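Local coordinates for MS5a (Brassica napus, PDB 6L77), which is a meiosis-related protein with a cystatin-like fold whose molecular role remains unsettled, though it probably can enhance the activity of the protease papain, at residues S122-K127 with V168-N173; N72-S77 with T84-R89; K162-V167 with R191-L196. One frame throughout, in Å; residues are numbered along the deposited sequence.

All three contacts pair antiparallel strands of one nine-stranded sheet in this C-terminal part of MS5. Interaction 2 comes first along the chain, in the hairpin of strands 65-75 and 82-88. Interactions 1 and 3 follow, their segments alternating in sequence within the MS5 family region. These two share strand 161-170, which pairs with edge strand 124-127 in interaction 1 and with strand 186-195 in interaction 3; their centres lie about 21 Å apart, and Leu125 and Tyr126 touch Val167. Interaction 2 is about 26 and 27 Å from them, centre to centre. The continuous sheet is consistent with two cystatin-like units, each a helix against antiparallel strands, joined edge to edge.

Interaction 1 (S122-K127 with V168-N173)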
loop_
_atom_site.group_PDB
_atom_site.type_symbol
_atom_site.label_atom_id
_atom_site.label_comp_id
_atom_site.label_asym_id
_atom_site.label_seq_id
_atom_site.Cartn_x
_atom_site.Cartn_y
_atom_site.Cartn_z
ATOM N N SER A 122 21.838 -14.667 -3.038
ATOM C CA SER A 122 21.941 -13.475 -2.211
ATOM C C SER A 122 20.644 -12.688 -2.167
ATOM O O SER A 122 20.563 -11.679 -1.455
ATOM C CB SER A 122 23.071 -12.572 -2.726
ATOM O OG SER A 122 22.705 -11.966 -3.951
ATOM N N ARG A 123 19.639 -13.106 -2.931
ATOM C CA ARG A 123 18.360 -12.418 -3.006
ATOM C C ARG A 123 17.250 -13.350 -2.528
ATOM O O ARG A 123 17.267 -14.549 -2.822
ATOM C CB ARG A 123 18.071 -11.959 -4.426
ATOM C CG ARG A 123 19.040 -10.904 -4.933
ATOM C CD ARG A 123 18.739 -10.528 -6.365
ATOM N NE ARG A 123 17.423 -9.910 -6.528
ATOM C CZ ARG A 123 16.967 -9.501 -7.706
ATOM N NH1 ARG A 123 17.734 -9.667 -8.784
ATOM N NH2 ARG A 123 15.771 -8.956 -7.817
ATOM N N PHE A 124 16.283 -12.793 -1.801
ATOM C CA PHE A 124 15.247 -13.594 -1.137
ATOM C C PHE A 124 13.881 -13.218 -1.691
ATOM O O PHE A 124 13.319 -12.186 -1.323
ATOM C CB PHE A 124 15.350 -13.395 0.368
ATOM C CG PHE A 124 16.743 -13.572 0.851
ATOM C CD1 PHE A 124 17.352 -14.817 0.757
ATOM C CD2 PHE A 124 17.484 -12.494 1.299
ATOM C CE1 PHE A 124 18.660 -15.002 1.158
ATOM C CE2 PHE A 124 18.795 -12.662 1.696
ATOM C CZ PHE A 124 19.389 -13.926 1.627
ATOM N N LEU A 125 13.350 -14.064 -2.575
ATOM C CA LEU A 125 12.101 -13.799 -3.280
ATOM C C LEU A 125 11.053 -14.837 -2.898
ATOM O O LEU A 125 11.356 -16.026 -2.794
ATOM C CB LEU A 125 12.319 -13.801 -4.806
ATOM C CG LEU A 125 13.076 -12.558 -5.301
ATOM C CD1 LEU A 125 14.571 -12.772 -5.214
ATOM C CD2 LEU A 125 12.676 -12.204 -6.726
ATOM N N TYR A 126 9.823 -14.377 -2.694
ATOM C CA TYR A 126 8.733 -15.217 -2.206
ATOM C C TYR A 126 7.614 -15.185 -3.234
ATOM O O TYR A 126 6.953 -14.153 -3.397
ATOM C CB TYR A 126 8.246 -14.730 -0.836
ATOM C CG TYR A 126 9.334 -14.758 0.208
ATOM C CD1 TYR A 126 10.330 -13.786 0.229
ATOM C CD2 TYR A 126 9.387 -15.768 1.163
ATOM C CE1 TYR A 126 11.351 -13.828 1.164
ATOM C CE2 TYR A 126 10.396 -15.805 2.109
ATOM C CZ TYR A 126 11.372 -14.818 2.105
ATOM O OH TYR A 126 12.401 -14.836 3.029
ATOM N N LYS A 127 7.416 -16.304 -3.932
ATOM C CA LYS A 127 6.309 -16.462 -4.871
ATOM C C LYS A 127 5.054 -16.796 -4.077
ATOM O O LYS A 127 4.917 -17.911 -3.552
ATOM C CB LYS A 127 6.590 -17.562 -5.894
ATOM C CG LYS A 127 7.841 -17.386 -6.734
ATOM C CD LYS A 127 7.927 -18.487 -7.803
ATOM C CE LYS A 127 9.311 -18.580 -8.435
ATOM N NZ LYS A 127 9.386 -19.618 -9.508
ATOM N N VAL A 168 7.171 -11.231 -3.631
ATOM C CA VAL A 168 7.710 -10.273 -2.670
ATOM C C VAL A 168 9.194 -10.548 -2.487
ATOM O O VAL A 168 9.603 -11.707 -2.362
ATOM C CB VAL A 168 6.983 -10.345 -1.312
ATOM C CG1 VAL A 168 7.605 -9.349 -0.339
ATOM C CG2 VAL A 168 5.488 -10.054 -1.484
ATOM N N GLU A 169 9.997 -9.486 -2.461
ATOM C CA GLU A 169 11.428 -9.597 -2.227
ATOM C C GLU A 169 11.780 -8.877 -0.933
ATOM O O GLU A 169 11.336 -7.742 -0.698
ATOM C CB GLU A 169 12.251 -9.042 -3.400
ATOM C CG GLU A 169 13.761 -9.126 -3.145
ATOM C CD GLU A 169 14.627 -8.944 -4.391
ATOM O OE1 GLU A 169 14.083 -8.628 -5.469
ATOM O OE2 GLU A 169 15.861 -9.129 -4.283
ATOM N N THR A 170 12.567 -9.545 -0.095
ATOM C CA THR A 170 13.056 -8.995 1.159
ATOM C C THR A 170 14.569 -8.868 1.104
ATOM O O THR A 170 15.236 -9.439 0.241
ATOM C CB THR A 170 12.678 -9.875 2.359
ATOM O OG1 THR A 170 13.288 -11.158 2.197
ATOM C CG2 THR A 170 11.161 -10.036 2.464
ATOM N N GLU A 171 15.095 -8.133 2.083
ATOM C CA GLU A 171 16.526 -7.931 2.247
ATOM C C GLU A 171 17.178 -9.034 3.066
ATOM O O GLU A 171 18.400 -9.192 3.012
ATOM C CB GLU A 171 16.765 -6.563 2.911
ATOM C CG GLU A 171 15.747 -5.507 2.435
ATOM C CD GLU A 171 15.892 -4.138 3.103
ATOM O OE1 GLU A 171 16.418 -4.055 4.234
ATOM O OE2 GLU A 171 15.464 -3.140 2.485
ATOM N N GLU A 172 16.382 -9.812 3.799
ATOM C CA GLU A 172 16.875 -10.833 4.705
ATOM C C GLU A 172 16.089 -12.114 4.482
ATOM O O GLU A 172 14.908 -12.081 4.113
ATOM C CB GLU A 172 16.727 -10.413 6.168
ATOM C CG GLU A 172 17.254 -9.035 6.498
ATOM C CD GLU A 172 16.726 -8.536 7.828
ATOM O OE1 GLU A 172 15.910 -9.253 8.453
ATOM O OE2 GLU A 172 17.122 -7.427 8.246
ATOM N N ASN A 173 16.753 -13.234 4.738
ATOM C CA ASN A 173 16.175 -14.561 4.555
ATOM C C ASN A 173 15.283 -14.886 5.753
ATOM O O ASN A 173 15.765 -15.370 6.779
ATOM C CB ASN A 173 17.288 -15.587 4.393
ATOM C CG ASN A 173 16.769 -16.944 3.973
ATOM O OD1 ASN A 173 15.616 -17.275 4.231
ATOM N ND2 ASN A 173 17.615 -17.733 3.334
HETATM O O HOH W 1 16.785 -9.831 -1.759
#
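Arg123 and Glu169 meet through different first torsions: CG of Arg123 is anti to its carbonyl carbon (chi1 -65°), whereas CG of Glu169 is anti to its backbone N (chi1 179°) and the glutamate chain runs on extended. A bend at chi3 of the arginine places NE 2.8 Å from OE2 of Glu169. NH2 of Arg123 completes a side-on, two-nitrogen salt bridge with a straight bond of 2.9 Å to the syn lone pair of Glu169 OE1. Guanidinium and carboxylate are only 17° from coplanar, and the paired bonds restrict the rotation of both groups. A water donates to OE2 and to Thr170 O while accepting from Phe124 N, tying the carboxylate to both backbones. Leu125 sends CG and CD1 against the carboxyl end of Glu169 on the same face.

This pairing adds strand 124-127 as the outermost strand of the antiparallel sheet of the cystatin-like fold, next to strand 161-170. Tyr126 and Val168 form a hydrogen-bonded pair, with 2.7 Å from Tyr126 N to Val168 O and 2.9 Å from Val168 N to Tyr126 O; Thr170 N also donates to Phe124 O. The face carrying Tyr126, Val168 and Thr170 packs on Val179 of helix 176-181. There the Tyr126 ring presents its edge to the threonine, with CE1 3.5 Å from Thr170 OG1, and its hydroxyl bonds to Val174 O. Within the loop that follows the strand, Thr170 OG1 donates to Glu172 O at 2.7 Å. At the next residue, Asn173 lays CB over one face of the Phe124 ring in a CH-pi contact, 3.7 Å from the centroid, while the carbonyl oxygen of Glu171 approaches the ring's edge.

Interaction 2 (N72-S77 with T84-R89); sequences NVDQRS and TCYISR
Thr84 OG1 is gripped by both terminal nitrogens of Arg76, at 2.9 Å from NH2 and 3.1 Å from NH1 of that arginine. The guanidinium comes end-on, with the hydroxyl oxygen close to its plane. Thr84 holds OG1 anti to its carbonyl carbon (chi1 -59°), and the same hydroxyl bonds to Phe102 O in a neighbouring loop. NE of Arg76 forms a salt bridge with Asp82.

Asp74 and Tyr86 cross at about a right angle. OD2 of the aspartate lies obliquely to the ring, 3.3 Å from Tyr86 CE2, and the carboxylate and ring planes are 63° apart. A water links the two polar ends, 2.7 Å from Asp74 OD2 and the same distance from Tyr86 OH; the phenol also bonds to Phe102 N.

The backbones form the antiparallel hairpin of strands 65-75 and 82-88. Asp74 and Thr84 make a regular hydrogen-bonded pair, but the register slips by one between Asn72 and Val73 in a beta bulge at Tyr86. Asn72 O accepts from Tyr86 N and Asn72 N donates to Ile87 O, leaving Ile87 N buried without a partner in the model. On the other face Val73 CG2 packs against Cys85 CB at 4.0 Å, beneath helix 12-29.

With a guanidinium donating to its oxygen, the Thr84 hydroxyl is likely to be polarised, which would probably strengthen its bond to Phe102 O; together with Tyr86 OH it fastens that loop backbone to the hairpin at two points.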
loop_
_atom_site.group_PDB
_atom_site.type_symbol
_atom_site.label_atom_id
_atom_site.label_comp_id
_atom_site.label_asym_id
_atom_site.label_seq_id
_atom_site.Cartn_x
_atom_site.Cartn_y
_atom_site.Cartn_z
ATOM N N ASN A 72 -1.600 10.785 9.211
ATOM C CA ASN A 72 -0.902 11.866 8.510
ATOM C C ASN A 72 -0.034 11.266 7.408
ATOM O O ASN A 72 0.756 10.353 7.670
ATOM C CB ASN A 72 -0.017 12.685 9.455
ATOM C CG ASN A 72 -0.816 13.572 10.400
ATOM O OD1 ASN A 72 -2.040 13.450 10.527
ATOM N ND2 ASN A 72 -0.116 14.462 11.083
ATOM N N VAL A 73 -0.176 11.781 6.188
ATOM C CA VAL A 73 0.570 11.301 5.024
ATOM C C VAL A 73 1.147 12.503 4.298
ATOM O O VAL A 73 0.428 13.481 4.057
ATOM C CB VAL A 73 -0.313 10.483 4.057
ATOM C CG1 VAL A 73 0.397 10.298 2.697
ATOM C CG2 VAL A 73 -0.657 9.124 4.655
ATOM N N ASP A 74 2.439 12.441 3.963
ATOM C CA ASP A 74 3.059 13.402 3.053
ATOM C C ASP A 74 3.156 12.770 1.672
ATOM O O ASP A 74 3.641 11.646 1.536
ATOM C CB ASP A 74 4.450 13.816 3.531
ATOM C CG ASP A 74 4.402 14.802 4.688
ATOM O OD1 ASP A 74 3.300 15.247 5.061
ATOM O OD2 ASP A 74 5.475 15.125 5.228
ATOM N N GLN A 75 2.708 13.497 0.654
ATOM C CA GLN A 75 2.577 12.976 -0.699
ATOM C C GLN A 75 3.525 13.731 -1.614
ATOM O O GLN A 75 3.582 14.963 -1.571
ATOM C CB GLN A 75 1.128 13.116 -1.183
ATOM C CG GLN A 75 0.889 12.829 -2.657
ATOM C CD GLN A 75 -0.596 12.921 -3.016
ATOM O OE1 GLN A 75 -1.285 11.907 -3.122
ATOM N NE2 GLN A 75 -1.091 14.139 -3.194
ATOM N N ARG A 76 4.273 12.996 -2.439
ATOM C CA ARG A 76 5.285 13.612 -3.285
ATOM C C ARG A 76 5.019 13.445 -4.771
ATOM O O ARG A 76 5.779 13.988 -5.577
ATOM C CB ARG A 76 6.678 13.055 -2.956
ATOM C CG ARG A 76 7.180 13.426 -1.573
ATOM C CD ARG A 76 8.462 12.668 -1.230
ATOM N NE ARG A 76 8.227 11.236 -1.015
ATOM C CZ ARG A 76 7.821 10.716 0.137
ATOM N NH1 ARG A 76 7.592 11.510 1.177
ATOM N NH2 ARG A 76 7.638 9.408 0.253
ATOM N N SER A 77 3.989 12.700 -5.166
ATOM C CA SER A 77 3.662 12.595 -6.581
ATOM C C SER A 77 2.163 12.391 -6.734
ATOM O O SER A 77 1.500 11.858 -5.841
ATOM C CB SER A 77 4.420 11.448 -7.272
ATOM O OG SER A 77 4.028 11.341 -8.627
ATOM N N THR A 84 4.670 9.052 2.264
ATOM C CA THR A 84 5.080 8.533 3.565
ATOM C C THR A 84 3.947 8.712 4.565
ATOM O O THR A 84 3.403 9.818 4.697
ATOM C CB THR A 84 6.333 9.258 4.084
ATOM O OG1 THR A 84 7.410 9.088 3.154
ATOM C CG2 THR A 84 6.755 8.701 5.458
ATOM N N CYS A 85 3.606 7.633 5.279
ATOM C CA CYS A 85 2.655 7.691 6.394
ATOM C C CYS A 85 3.439 7.827 7.696
ATOM O O CYS A 85 4.180 6.915 8.082
ATOM C CB CYS A 85 1.756 6.453 6.421
ATOM S SG CYS A 85 0.596 6.432 7.824
ATOM N N TYR A 86 3.267 8.964 8.377
ATOM C CA TYR A 86 4.042 9.307 9.569
ATOM C C TYR A 86 3.311 9.033 10.873
ATOM O O TYR A 86 3.952 8.732 11.881
ATOM C CB TYR A 86 4.420 10.797 9.553
ATOM C CG TYR A 86 5.445 11.158 8.517
ATOM C CD1 TYR A 86 6.803 10.957 8.755
ATOM C CD2 TYR A 86 5.064 11.719 7.300
ATOM C CE1 TYR A 86 7.759 11.297 7.808
ATOM C CE2 TYR A 86 6.014 12.057 6.343
ATOM C CZ TYR A 86 7.361 11.845 6.607
ATOM O OH TYR A 86 8.303 12.181 5.656
ATOM N N ILE A 87 1.997 9.173 10.878
ATOM C CA ILE A 87 1.172 9.061 12.078
ATOM C C ILE A 87 -0.007 8.192 11.713
ATOM O O ILE A 87 -0.580 8.356 10.633
ATOM C CB ILE A 87 0.672 10.444 12.561
ATOM C CG1 ILE A 87 1.846 11.379 12.873
ATOM C CG2 ILE A 87 -0.294 10.305 13.741
ATOM C CD1 ILE A 87 2.420 11.216 14.258
ATOM N N SER A 88 -0.395 7.281 12.612
ATOM C CA SER A 88 -1.584 6.466 12.364
ATOM C C SER A 88 -1.947 5.852 13.721
ATOM O O SER A 88 -1.375 4.838 14.118
ATOM C CB SER A 88 -1.343 5.395 11.312
ATOM O OG SER A 88 -0.343 4.471 11.742
ATOM N N ARG A 89 -2.857 6.503 14.440
ATOM C CA ARG A 89 -3.091 6.102 15.822
ATOM C C ARG A 89 -4.434 6.651 16.280
ATOM O O ARG A 89 -4.939 7.629 15.706
ATOM C CB ARG A 89 -1.978 6.626 16.738
ATOM C CG ARG A 89 -1.923 8.130 16.725
ATOM C CD ARG A 89 -0.756 8.691 17.492
ATOM N NE ARG A 89 -0.789 10.146 17.404
ATOM C CZ ARG A 89 0.240 10.940 17.686
ATOM N NH1 ARG A 89 1.397 10.420 18.082
ATOM N NH2 ARG A 89 0.112 12.254 17.562
HETATM O O HOH W 2 7.669 14.227 4.034
#

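Interaction 3 (K162-V167 with R191-L196)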
loop_
_atom_site.group_PDB
_atom_site.type_symbol
_atom_site.label_atom_id
_atom_site.label_comp_id
_atom_site.label_asym_id
_atom_site.label_seq_id
_atom_site.Cartn_x
_atom_site.Cartn_y
_atom_site.Cartn_z
ATOM N N LYS A 162 -8.339 -8.035 -10.503
ATOM C CA LYS A 162 -8.185 -9.426 -10.087
ATOM C C LYS A 162 -6.707 -9.778 -10.041
ATOM O O LYS A 162 -6.030 -9.744 -11.072
ATOM C CB LYS A 162 -8.921 -10.366 -11.046
ATOM C CG LYS A 162 -8.673 -11.835 -10.765
ATOM C CD LYS A 162 -9.391 -12.713 -11.765
ATOM C CE LYS A 162 -9.151 -14.180 -11.473
ATOM N NZ LYS A 162 -9.685 -15.044 -12.561
ATOM N N ILE A 163 -6.214 -10.156 -8.861
ATOM C CA ILE A 163 -4.802 -10.501 -8.717
ATOM C C ILE A 163 -4.520 -11.850 -9.365
ATOM O O ILE A 163 -5.235 -12.834 -9.135
ATOM C CB ILE A 163 -4.395 -10.512 -7.237
ATOM C CG1 ILE A 163 -4.610 -9.136 -6.607
ATOM C CG2 ILE A 163 -2.949 -10.937 -7.104
ATOM C CD1 ILE A 163 -4.321 -9.097 -5.124
ATOM N N LEU A 164 -3.461 -11.911 -10.172
ATOM C CA LEU A 164 -3.060 -13.160 -10.810
ATOM C C LEU A 164 -1.784 -13.751 -10.241
ATOM O O LEU A 164 -1.652 -14.978 -10.210
ATOM C CB LEU A 164 -2.867 -12.962 -12.318
ATOM C CG LEU A 164 -4.085 -12.469 -13.095
ATOM C CD1 LEU A 164 -3.724 -12.288 -14.555
ATOM C CD2 LEU A 164 -5.232 -13.445 -12.945
ATOM N N ASP A 165 -0.849 -12.917 -9.785
ATOM C CA ASP A 165 0.442 -13.403 -9.321
ATOM C C ASP A 165 1.074 -12.318 -8.464
ATOM O O ASP A 165 0.900 -11.125 -8.740
ATOM C CB ASP A 165 1.353 -13.761 -10.504
ATOM C CG ASP A 165 2.564 -14.572 -10.089
ATOM O OD1 ASP A 165 2.611 -15.031 -8.922
ATOM O OD2 ASP A 165 3.467 -14.753 -10.939
ATOM N N VAL A 166 1.775 -12.731 -7.409
ATOM C CA VAL A 166 2.426 -11.796 -6.494
ATOM C C VAL A 166 3.781 -12.379 -6.122
ATOM O O VAL A 166 3.875 -13.561 -5.783
ATOM C CB VAL A 166 1.594 -11.533 -5.220
ATOM C CG1 VAL A 166 2.349 -10.615 -4.262
ATOM C CG2 VAL A 166 0.248 -10.920 -5.561
ATOM N N VAL A 167 4.825 -11.562 -6.196
ATOM C CA VAL A 167 6.153 -11.939 -5.729
ATOM C C VAL A 167 6.619 -10.845 -4.780
ATOM O O VAL A 167 6.461 -9.662 -5.081
ATOM C CB VAL A 167 7.142 -12.109 -6.901
ATOM C CG1 VAL A 167 8.579 -12.251 -6.398
ATOM C CG2 VAL A 167 6.741 -13.310 -7.761
ATOM N N ARG A 191 0.948 -8.784 -10.349
ATOM C CA ARG A 191 0.403 -8.977 -11.683
ATOM C C ARG A 191 -1.113 -9.080 -11.550
ATOM O O ARG A 191 -1.611 -9.967 -10.848
ATOM C CB ARG A 191 1.001 -10.233 -12.319
ATOM C CG ARG A 191 0.335 -10.685 -13.614
ATOM C CD ARG A 191 0.713 -9.832 -14.819
ATOM N NE ARG A 191 0.048 -10.362 -16.004
ATOM C CZ ARG A 191 -1.216 -10.105 -16.333
ATOM N NH1 ARG A 191 -1.742 -10.661 -17.411
ATOM N NH2 ARG A 191 -1.953 -9.291 -15.588
ATOM N N TYR A 192 -1.845 -8.168 -12.200
ATOM C CA TYR A 192 -3.294 -8.184 -12.040
ATOM C C TYR A 192 -3.985 -7.776 -13.332
ATOM O O TYR A 192 -3.420 -7.052 -14.159
ATOM C CB TYR A 192 -3.737 -7.286 -10.876
ATOM C CG TYR A 192 -3.503 -5.791 -11.058
ATOM C CD1 TYR A 192 -2.259 -5.218 -10.794
ATOM C CD2 TYR A 192 -4.538 -4.950 -11.457
ATOM C CE1 TYR A 192 -2.052 -3.839 -10.934
ATOM C CE2 TYR A 192 -4.341 -3.581 -11.605
ATOM C CZ TYR A 192 -3.096 -3.029 -11.336
ATOM O OH TYR A 192 -2.898 -1.663 -11.490
ATOM N N ASP A 193 -5.216 -8.261 -13.501
ATOM C CA ASP A 193 -6.051 -7.920 -14.646
ATOM C C ASP A 193 -7.149 -6.953 -14.226
ATOM O O ASP A 193 -7.684 -7.044 -13.117
ATOM C CB ASP A 193 -6.690 -9.162 -15.276
ATOM C CG ASP A 193 -5.741 -9.911 -16.184
ATOM O OD1 ASP A 193 -4.643 -9.387 -16.469
ATOM O OD2 ASP A 193 -6.096 -11.031 -16.612
ATOM N N GLN A 194 -7.463 -6.020 -15.116
ATOM C CA GLN A 194 -8.572 -5.092 -14.954
ATOM C C GLN A 194 -9.674 -5.509 -15.917
ATOM O O GLN A 194 -9.470 -5.504 -17.137
ATOM C CB GLN A 194 -8.122 -3.658 -15.228
ATOM C CG GLN A 194 -9.261 -2.651 -15.371
ATOM C CD GLN A 194 -8.801 -1.372 -16.032
ATOM O OE1 GLN A 194 -7.629 -1.241 -16.395
ATOM N NE2 GLN A 194 -9.718 -0.419 -16.198
ATOM N N ASP A 195 -10.833 -5.870 -15.374
ATOM C CA ASP A 195 -11.939 -6.319 -16.211
ATOM C C ASP A 195 -12.455 -5.179 -17.087
ATOM O O ASP A 195 -12.709 -4.075 -16.599
ATOM C CB ASP A 195 -13.058 -6.867 -15.330
ATOM C CG ASP A 195 -14.157 -7.531 -16.131
ATOM O OD1 ASP A 195 -13.987 -7.724 -17.355
ATOM O OD2 ASP A 195 -15.192 -7.865 -15.524
ATOM N N LEU A 196 -12.621 -5.447 -18.380
ATOM C CA LEU A 196 -13.109 -4.429 -19.318
ATOM C C LEU A 196 -14.466 -4.771 -19.942
ATOM O O LEU A 196 -15.219 -5.598 -19.426
ATOM C CB LEU A 196 -12.088 -4.201 -20.438
ATOM C CG LEU A 196 -10.725 -3.623 -20.062
ATOM C CD1 LEU A 196 -9.949 -3.229 -21.310
ATOM C CD2 LEU A 196 -10.878 -2.440 -19.117
#
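Leu164 and Asp165 both stand against Arg191 in a classic beta bulge, where otherwise regular antiparallel strands of the cystatin-like fold pair at 159°. Arg191 O accepts two bonds, 2.8 Å from Leu164 N and a longer 3.2 Å from Asp165 N, while Arg191 N donates to Asp165 O. Lys162 and Asp193 form the regular hydrogen-bonded pair farther along.

At the bulge, Leu164 reaches across the strand pair. Its CD1 sits over one face of the Arg191 guanidinium, offset toward the rim and 3.6 Å from NH2, and also lies 3.4 Å from Asp193 OD2. The arginine chain bends at chi2 (76°), where CD leaves the extended path. NH2 of Arg191 makes a salt bridge of 2.8 Å to Asp193 OD1; the oxygen lies near the guanidinium plane but is met from above the carboxylate plane. The methyl of Leu164 thus rests against both partners of this ion pair. An alanine in place of Arg191 would probably leave the Asp193 carboxylate without this charged mate, freer to turn, and strip Leu164 CD1 of the flat surface beneath it.

On the opposite face, Ile163 and Tyr192 form a non-hydrogen-bonded pair against Met143 of helix 138-150. Tyr192 stacks on His204 of the next strand, and Tyr192 CB lies 3.4 Å from Lys162 O.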